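Local atomic coordinates of alpha-1,4-endofucoidanase (Mariniflexile fucanivorans, PDB entry 6DLH), a protein that cleaves the fucose-rich algal polysaccharide fucoidan at internal alpha-1,4 linkages, as a retaining glycoside hydrolase of family 107. Residues Gly293-Gly297 with Tyr311-Leu315; Ala39-Arg43 with Asn322-Ala326; Val316-Gln320 with Ser369-Val373. All blocks are in the same frame, centred on the assembly; numbering follows the deposited sequence.

Overall arrangement
All three contacts gather round helix 307-321, on the same side of the chain's centre, beside the parallel sheet. From the N terminus, residues 39-43 come first, before strand 46-49. Residues 293-297 then pair with 311-315 in contact 1, a short loop folded back onto the helix. The next residues, 316-320, open contact 3, and 322-326 close contact 2, a long loop within which contact 1 is nested. Contact 3 closes last, at 369-373, so it crosses contact 2 but follows contact 1. Together they tie this helix and the turn that follows it to the N-terminal segment, a preceding loop and helix 361-372; a probable hydrogen bond from G324 N to M319 O links contacts 2 and 3.

Contact 1. Residues Gly293-Gly297 with Tyr311-Leu315; sequences GHPFG and YNHDL
The backbone N of F296 donates to OD1 of N312 over 2.8 Å, the shorter of two bonds by which a single asparagine holds the loop between strand 266-269 and its own helix, 307-321. The loop N-H arrives in the plane of the side-chain amide, on a lone pair of OD1, although the bond bends to 142° at the hydrogen. The other half of the amide answers: ND2 of N312 donates to the carbonyl O of F296 at 3.2 Å, almost straight at 176°, with the acceptor in the amide plane. ND2 also donates to the carbonyl O of M302, its stronger partner, so the amide is held at three points and its flip is settled. CB of P295 rests against the same amide, 3.3 Å from OD1 of N312.

Beyond this the fit is mostly apolar. With CG anti to its own carbonyl carbon (chi1 -68°), F296 brings its ring up against the helix. CB of Y311 lies over one face of that ring, 4.1 Å from its centroid in a CH-pi contact, whereas OD1 of N312 meets the ring at its edge, in plane. CD1 of L315 approaches CE2 of F296 at 4.3 Å. F342, on strand 341-342, touches both P295 and L315.

The chemistry is complementary: because OD1 accepts and ND2 donates, the amide meets both the N-H and the C=O of buried F296.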
loop_
_atom_site.group_PDB
_atom_site.type_symbol
_atom_site.label_atom_id
_atom_site.label_comp_id
_atom_site.label_asym_id
_atom_site.label_seq_id
_atom_site.Cartn_x
_atom_site.Cartn_y
_atom_site.Cartn_z
ATOM N N GLY A 293 -1.085 -19.218 10.201
ATOM C CA GLY A 293 -0.142 -20.155 9.608
ATOM C C GLY A 293 1.253 -19.566 9.407
ATOM O O GLY A 293 1.851 -19.743 8.357
ATOM N N HIS A 294 1.766 -18.879 10.430
ATOM C CA HIS A 294 3.143 -18.413 10.469
ATOM C C HIS A 294 4.073 -19.628 10.408
ATOM O O HIS A 294 3.814 -20.640 11.055
ATOM C CB HIS A 294 3.321 -17.610 11.758
ATOM C CG HIS A 294 4.576 -16.814 11.861
ATOM N ND1 HIS A 294 5.779 -17.376 12.267
ATOM C CD2 HIS A 294 4.807 -15.490 11.699
ATOM C CE1 HIS A 294 6.705 -16.438 12.311
ATOM N NE2 HIS A 294 6.134 -15.274 11.972
ATOM N N PRO A 295 5.171 -19.592 9.619
ATOM C CA PRO A 295 6.105 -20.717 9.569
ATOM C C PRO A 295 6.919 -20.904 10.851
ATOM O O PRO A 295 7.038 -19.992 11.664
ATOM C CB PRO A 295 7.018 -20.386 8.378
ATOM C CG PRO A 295 6.914 -18.889 8.211
ATOM C CD PRO A 295 5.536 -18.503 8.705
ATOM N N PHE A 296 7.481 -22.105 11.018
ATOM C CA PHE A 296 8.457 -22.350 12.062
ATOM C C PHE A 296 9.729 -21.559 11.760
ATOM O O PHE A 296 10.031 -21.276 10.602
ATOM C CB PHE A 296 8.784 -23.840 12.121
ATOM C CG PHE A 296 7.655 -24.723 12.588
ATOM C CD1 PHE A 296 7.525 -25.047 13.932
ATOM C CD2 PHE A 296 6.743 -25.248 11.683
ATOM C CE1 PHE A 296 6.498 -25.878 14.357
ATOM C CE2 PHE A 296 5.717 -26.077 12.109
ATOM C CZ PHE A 296 5.588 -26.386 13.448
ATOM N N GLY A 297 10.476 -21.225 12.817
ATOM C CA GLY A 297 11.701 -20.454 12.683
ATOM C C GLY A 297 11.443 -18.968 12.908
ATOM O O GLY A 297 10.313 -18.502 12.819
ATOM N N TYR A 311 10.333 -28.974 9.125
ATOM C CA TYR A 311 9.194 -28.510 9.905
ATOM C C TYR A 311 8.177 -27.822 8.999
ATOM O O TYR A 311 6.975 -28.051 9.119
ATOM C CB TYR A 311 9.619 -27.543 11.019
ATOM C CG TYR A 311 10.615 -28.058 12.032
ATOM C CD1 TYR A 311 10.743 -29.409 12.304
ATOM C CD2 TYR A 311 11.415 -27.174 12.745
ATOM C CE1 TYR A 311 11.665 -29.873 13.228
ATOM C CE2 TYR A 311 12.334 -27.618 13.681
ATOM C CZ TYR A 311 12.453 -28.975 13.928
ATOM O OH TYR A 311 13.364 -29.428 14.836
ATOM N N ASN A 312 8.670 -26.963 8.104
ATOM C CA ASN A 312 7.795 -26.154 7.271
ATOM C C ASN A 312 7.190 -26.985 6.140
ATOM O O ASN A 312 6.040 -26.746 5.767
ATOM C CB ASN A 312 8.480 -24.868 6.802
ATOM C CG ASN A 312 8.587 -23.873 7.939
ATOM O OD1 ASN A 312 7.602 -23.625 8.637
ATOM N ND2 ASN A 312 9.775 -23.328 8.154
ATOM N N HIS A 313 7.963 -27.939 5.599
ATOM C CA HIS A 313 7.454 -28.787 4.532
ATOM C C HIS A 313 6.421 -29.768 5.084
ATOM O O HIS A 313 5.443 -30.070 4.405
ATOM C CB HIS A 313 8.565 -29.496 3.734
ATOM C CG HIS A 313 7.993 -30.179 2.536
ATOM N ND1 HIS A 313 7.694 -31.532 2.521
ATOM C CD2 HIS A 313 7.572 -29.685 1.348
ATOM C CE1 HIS A 313 7.160 -31.851 1.360
ATOM N NE2 HIS A 313 7.063 -30.729 0.630
ATOM N N ASP A 314 6.630 -30.246 6.321
ATOM C CA ASP A 314 5.647 -31.083 7.001
ATOM C C ASP A 314 4.350 -30.316 7.246
ATOM O O ASP A 314 3.285 -30.924 7.312
ATOM C CB ASP A 314 6.181 -31.677 8.313
ATOM C CG ASP A 314 7.213 -32.768 8.078
ATOM O OD1 ASP A 314 7.316 -33.228 6.918
ATOM O OD2 ASP A 314 7.917 -33.134 9.047
ATOM N N LEU A 315 4.445 -28.989 7.407
ATOM C CA LEU A 315 3.252 -28.172 7.574
ATOM C C LEU A 315 2.427 -28.223 6.287
ATOM O O LEU A 315 1.206 -28.339 6.321
ATOM C CB LEU A 315 3.657 -26.736 7.934
ATOM C CG LEU A 315 2.519 -25.752 8.229
ATOM C CD1 LEU A 315 3.021 -24.604 9.097
ATOM C CD2 LEU A 315 1.921 -25.194 6.943
#

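Contact 2. Residues Ala39-Arg43 with Asn322-Ala326; sequences AEWMR and NNGYA
R43 runs across one face of the Y325 ring with CD and NE above it, while its guanidinium, nearly parallel to the ring at 12°, extends past the rim toward the hydroxyl. NE of R43 stands 3.3 Å from CE2 of Y325, and CD of R43 makes a CH-pi contact, 4.0 Å from the ring centroid. A bend at chi3 (75°) lets this overlap and an in-plane grip coexist.

The grip is side-on: NE and NH2 of R43 both donate to the carbonyl O of N323, each at 3.0 Å, with that oxygen in the guanidinium plane. NH1 of R43 forms a salt bridge with E40, OE2 at 3.0 Å, through weak hydrogen bonds to both carboxylate oxygens. The guanidinium is thus fixed in rotation by polar partners in its plane, with CE2 and the hydroxyl of Y325 against one face. CA of G324 lies at the edge that N323 O occupies, with no side chain to crowd NE of R43.

The gripped carbonyl belongs to a type I' turn, N322 to Y325, after helix 307-321, with N323 as C-prime residue of a Schellman motif. R328 makes a cation-pi contact with Y325, and the turn leads into the calcium site that includes F327 and D330. Backbone bonds from G324 to A340 and A326 to V338 lead on toward strand 341-342, while 39-43 runs into strand 46-49.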
loop_
_atom_site.group_PDB
_atom_site.type_symbol
_atom_site.label_atom_id
_atom_site.label_comp_id
_atom_site.label_asym_id
_atom_site.label_seq_id
_atom_site.Cartn_x
_atom_site.Cartn_y
_atom_site.Cartn_z
ATOM N N ALA A 39 -14.626 -19.266 4.558
ATOM C CA ALA A 39 -13.296 -19.266 3.971
ATOM C C ALA A 39 -13.129 -20.479 3.058
ATOM O O ALA A 39 -12.008 -20.918 2.789
ATOM C CB ALA A 39 -12.250 -19.237 5.062
ATOM N N GLU A 40 -14.248 -21.011 2.552
ATOM C CA GLU A 40 -14.194 -22.227 1.752
ATOM C C GLU A 40 -13.434 -21.965 0.449
ATOM O O GLU A 40 -12.858 -22.881 -0.140
ATOM C CB GLU A 40 -15.606 -22.782 1.533
ATOM C CG GLU A 40 -15.726 -23.773 0.385
ATOM C CD GLU A 40 -14.965 -25.084 0.539
ATOM O OE1 GLU A 40 -14.663 -25.475 1.698
ATOM O OE2 GLU A 40 -14.669 -25.714 -0.508
ATOM N N TRP A 41 -13.436 -20.703 0.003
ATOM C CA TRP A 41 -12.779 -20.316 -1.236
ATOM C C TRP A 41 -11.263 -20.378 -1.061
ATOM O O TRP A 41 -10.534 -20.442 -2.044
ATOM C CB TRP A 41 -13.225 -18.912 -1.656
ATOM C CG TRP A 41 -12.900 -17.864 -0.636
ATOM C CD1 TRP A 41 -13.732 -17.395 0.338
ATOM C CD2 TRP A 41 -11.657 -17.151 -0.482
ATOM N NE1 TRP A 41 -13.097 -16.439 1.081
ATOM C CE2 TRP A 41 -11.824 -16.267 0.605
ATOM C CE3 TRP A 41 -10.421 -17.173 -1.145
ATOM C CZ2 TRP A 41 -10.805 -15.419 1.044
ATOM C CZ3 TRP A 41 -9.414 -16.333 -0.712
ATOM C CH2 TRP A 41 -9.606 -15.468 0.365
ATOM N N MET A 42 -10.823 -20.339 0.202
ATOM C CA MET A 42 -9.421 -20.348 0.584
ATOM C C MET A 42 -8.803 -21.725 0.315
ATOM O O MET A 42 -7.592 -21.832 0.128
ATOM C CB MET A 42 -9.287 -19.972 2.062
ATOM C CG MET A 42 -7.871 -19.948 2.597
ATOM S SD MET A 42 -7.261 -18.294 2.990
ATOM C CE MET A 42 -8.732 -17.526 3.672
ATOM N N ARG A 43 -9.639 -22.772 0.262
ATOM C CA ARG A 43 -9.169 -24.112 -0.061
ATOM C C ARG A 43 -8.758 -24.177 -1.530
ATOM O O ARG A 43 -9.570 -23.915 -2.417
ATOM C CB ARG A 43 -10.208 -25.174 0.318
ATOM C CG ARG A 43 -10.235 -25.487 1.807
ATOM C CD ARG A 43 -11.348 -26.415 2.258
ATOM N NE ARG A 43 -11.129 -27.813 1.918
ATOM C CZ ARG A 43 -11.786 -28.477 0.974
ATOM N NH1 ARG A 43 -12.808 -27.914 0.353
ATOM N NH2 ARG A 43 -11.414 -29.701 0.641
ATOM N N ASN A 322 -4.874 -33.440 5.253
ATOM C CA ASN A 322 -6.105 -33.080 5.931
ATOM C C ASN A 322 -7.082 -32.380 4.984
ATOM O O ASN A 322 -8.062 -31.792 5.440
ATOM C CB ASN A 322 -5.795 -32.241 7.169
ATOM C CG ASN A 322 -5.310 -33.102 8.312
ATOM O OD1 ASN A 322 -6.112 -33.783 8.940
ATOM N ND2 ASN A 322 -4.013 -33.102 8.572
ATOM N N ASN A 323 -6.788 -32.413 3.675
ATOM C CA ASN A 323 -7.676 -31.889 2.642
ATOM C C ASN A 323 -8.045 -30.424 2.894
ATOM O O ASN A 323 -9.137 -30.000 2.527
ATOM C CB ASN A 323 -8.946 -32.737 2.483
ATOM C CG ASN A 323 -8.662 -34.209 2.264
ATOM O OD1 ASN A 323 -7.939 -34.582 1.344
ATOM N ND2 ASN A 323 -9.234 -35.054 3.105
ATOM N N GLY A 324 -7.139 -29.654 3.511
ATOM C CA GLY A 324 -7.335 -28.219 3.654
ATOM C C GLY A 324 -8.098 -27.813 4.914
ATOM O O GLY A 324 -8.391 -26.635 5.088
ATOM N N TYR A 325 -8.398 -28.781 5.791
ATOM C CA TYR A 325 -9.052 -28.507 7.066
ATOM C C TYR A 325 -8.041 -28.650 8.200
ATOM O O TYR A 325 -7.336 -29.652 8.292
ATOM C CB TYR A 325 -10.280 -29.406 7.252
ATOM C CG TYR A 325 -11.369 -29.145 6.240
ATOM C CD1 TYR A 325 -12.165 -28.013 6.330
ATOM C CD2 TYR A 325 -11.576 -30.005 5.171
ATOM C CE1 TYR A 325 -13.147 -27.745 5.386
ATOM C CE2 TYR A 325 -12.556 -29.754 4.222
ATOM C CZ TYR A 325 -13.341 -28.617 4.332
ATOM O OH TYR A 325 -14.296 -28.347 3.396
ATOM N N ALA A 326 -7.983 -27.639 9.069
ATOM C CA ALA A 326 -6.896 -27.540 10.031
ATOM C C ALA A 326 -7.133 -28.395 11.275
ATOM O O ALA A 326 -6.176 -28.902 11.856
ATOM C CB ALA A 326 -6.661 -26.098 10.401
#

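Contact 3. Residues Val316-Gln320 with Ser369-Val373; sequences VVFMQ and STGIV
V316 and T370 meet methyl to methyl where two helices press closest. CG1 of V316 lies 3.5 Å from CG2 of T370, tighter than usual for two carbons, and the side chains cross at about a right angle. Beside them the backbones come within 4.7 Å, CA of V316 to CA of G371; having no side chain, the glycine lets the helices approach this near. M319 completes the buried side: its chain bends at chi3, and the terminal CE rests 3.5 Å from the carbonyl O of G371. CB of Q320 also packs close, 3.3 Å from the T370 carbonyl O. No direct hydrogen bond joins the two segments, so the tight part relies on shape. F342 of strand 341-342 touches both V316 and M319.

The other side is looser and wet. With CG anti to the backbone N (chi1 175°) and the chain extended beyond, the Q320 amide is carried out past the T370 methyl to water. One water donates to OE1 of Q320 and, at 3.0 Å, to OG1 of T370, a hydroxyl also bonded to E366. A second water donates to the same OE1 at 2.7 Å and can reach V373 O, although it has more acceptors around it than protons. Direct packing here gives way to bridges.

Helix 361-372 is the helix of a beta-alpha-beta crossover between the adjacent parallel strands 341-342 and 377-379, and helix 307-321 precedes the first of them. Neighbouring helices packed outside a parallel sheet in this way are consistent with the alpha/beta-barrel type of catalytic domain known from GH29 fucosidases.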
loop_
_atom_site.group_PDB
_atom_site.type_symbol
_atom_site.label_atom_id
_atom_site.label_comp_id
_atom_site.label_asym_id
_atom_site.label_seq_id
_atom_site.Cartn_x
_atom_site.Cartn_y
_atom_site.Cartn_z
ATOM N N VAL A 316 3.114 -28.132 5.150
ATOM C CA VAL A 316 2.454 -28.128 3.860
ATOM C C VAL A 316 1.861 -29.513 3.584
ATOM O O VAL A 316 0.735 -29.617 3.100
ATOM C CB VAL A 316 3.440 -27.620 2.788
ATOM C CG1 VAL A 316 3.618 -28.537 1.601
ATOM C CG2 VAL A 316 3.169 -26.186 2.372
ATOM N N VAL A 317 2.592 -30.577 3.960
ATOM C CA VAL A 317 2.096 -31.935 3.803
ATOM C C VAL A 317 0.868 -32.125 4.693
ATOM O O VAL A 317 -0.103 -32.743 4.264
ATOM C CB VAL A 317 3.194 -32.990 4.060
ATOM C CG1 VAL A 317 2.629 -34.404 4.119
ATOM C CG2 VAL A 317 4.280 -32.910 3.006
ATOM N N PHE A 318 0.902 -31.554 5.906
ATOM C CA PHE A 318 -0.236 -31.594 6.820
ATOM C C PHE A 318 -1.503 -31.052 6.153
ATOM O O PHE A 318 -2.600 -31.557 6.394
ATOM C CB PHE A 318 0.052 -30.808 8.104
ATOM C CG PHE A 318 -1.003 -30.938 9.178
ATOM C CD1 PHE A 318 -0.945 -31.961 10.116
ATOM C CD2 PHE A 318 -2.059 -30.044 9.254
ATOM C CE1 PHE A 318 -1.914 -32.089 11.102
ATOM C CE2 PHE A 318 -3.035 -30.174 10.235
ATOM C CZ PHE A 318 -2.961 -31.192 11.159
ATOM N N MET A 319 -1.345 -29.990 5.350
ATOM C CA MET A 319 -2.460 -29.350 4.671
ATOM C C MET A 319 -3.026 -30.306 3.625
ATOM O O MET A 319 -4.238 -30.417 3.472
ATOM C CB MET A 319 -2.024 -28.039 4.007
ATOM C CG MET A 319 -1.808 -26.906 4.998
ATOM S SD MET A 319 -1.034 -25.429 4.284
ATOM C CE MET A 319 -2.270 -24.922 3.093
ATOM N N GLN A 320 -2.135 -31.028 2.941
ATOM C CA GLN A 320 -2.540 -32.023 1.961
ATOM C C GLN A 320 -3.266 -33.193 2.630
ATOM O O GLN A 320 -4.345 -33.584 2.184
ATOM C CB GLN A 320 -1.317 -32.482 1.174
ATOM C CG GLN A 320 -1.597 -33.608 0.189
ATOM C CD GLN A 320 -0.306 -33.991 -0.486
ATOM O OE1 GLN A 320 -0.086 -33.671 -1.657
ATOM N NE2 GLN A 320 0.577 -34.639 0.266
ATOM N N SER A 369 2.027 -26.776 -4.739
ATOM C CA SER A 369 1.062 -27.740 -5.242
ATOM C C SER A 369 0.718 -28.771 -4.167
ATOM O O SER A 369 -0.435 -29.188 -4.065
ATOM C CB SER A 369 1.533 -28.388 -6.521
ATOM O OG SER A 369 2.832 -28.936 -6.364
ATOM N N THR A 370 1.720 -29.171 -3.368
ATOM C CA THR A 370 1.463 -30.078 -2.262
ATOM C C THR A 370 0.471 -29.419 -1.310
ATOM O O THR A 370 -0.461 -30.056 -0.837
ATOM C CB THR A 370 2.755 -30.499 -1.539
ATOM O OG1 THR A 370 3.521 -31.346 -2.398
ATOM C CG2 THR A 370 2.489 -31.244 -0.249
ATOM N N GLY A 371 0.675 -28.128 -1.046
ATOM C CA GLY A 371 -0.111 -27.420 -0.049
ATOM C C GLY A 371 -1.561 -27.154 -0.466
ATOM O O GLY A 371 -2.443 -27.170 0.388
ATOM N N ILE A 372 -1.809 -26.879 -1.760
ATOM C CA ILE A 372 -3.094 -26.313 -2.162
ATOM C C ILE A 372 -3.901 -27.245 -3.072
ATOM O O ILE A 372 -5.128 -27.179 -3.068
ATOM C CB ILE A 372 -2.978 -24.878 -2.737
ATOM C CG1 ILE A 372 -2.395 -24.836 -4.154
ATOM C CG2 ILE A 372 -2.230 -23.950 -1.794
ATOM C CD1 ILE A 372 -2.436 -23.451 -4.805
ATOM N N VAL A 373 -3.249 -28.101 -3.870
ATOM C CA VAL A 373 -4.030 -28.924 -4.791
ATOM C C VAL A 373 -4.818 -29.959 -3.985
ATOM O O VAL A 373 -4.242 -30.905 -3.449
ATOM C CB VAL A 373 -3.175 -29.568 -5.895
ATOM C CG1 VAL A 373 -4.011 -30.446 -6.817
ATOM C CG2 VAL A 373 -2.430 -28.519 -6.703
HETATM O O HOH W 1 2.750 -34.232 -2.666
HETATM O O HOH W 2 -1.583 -32.017 -3.220
#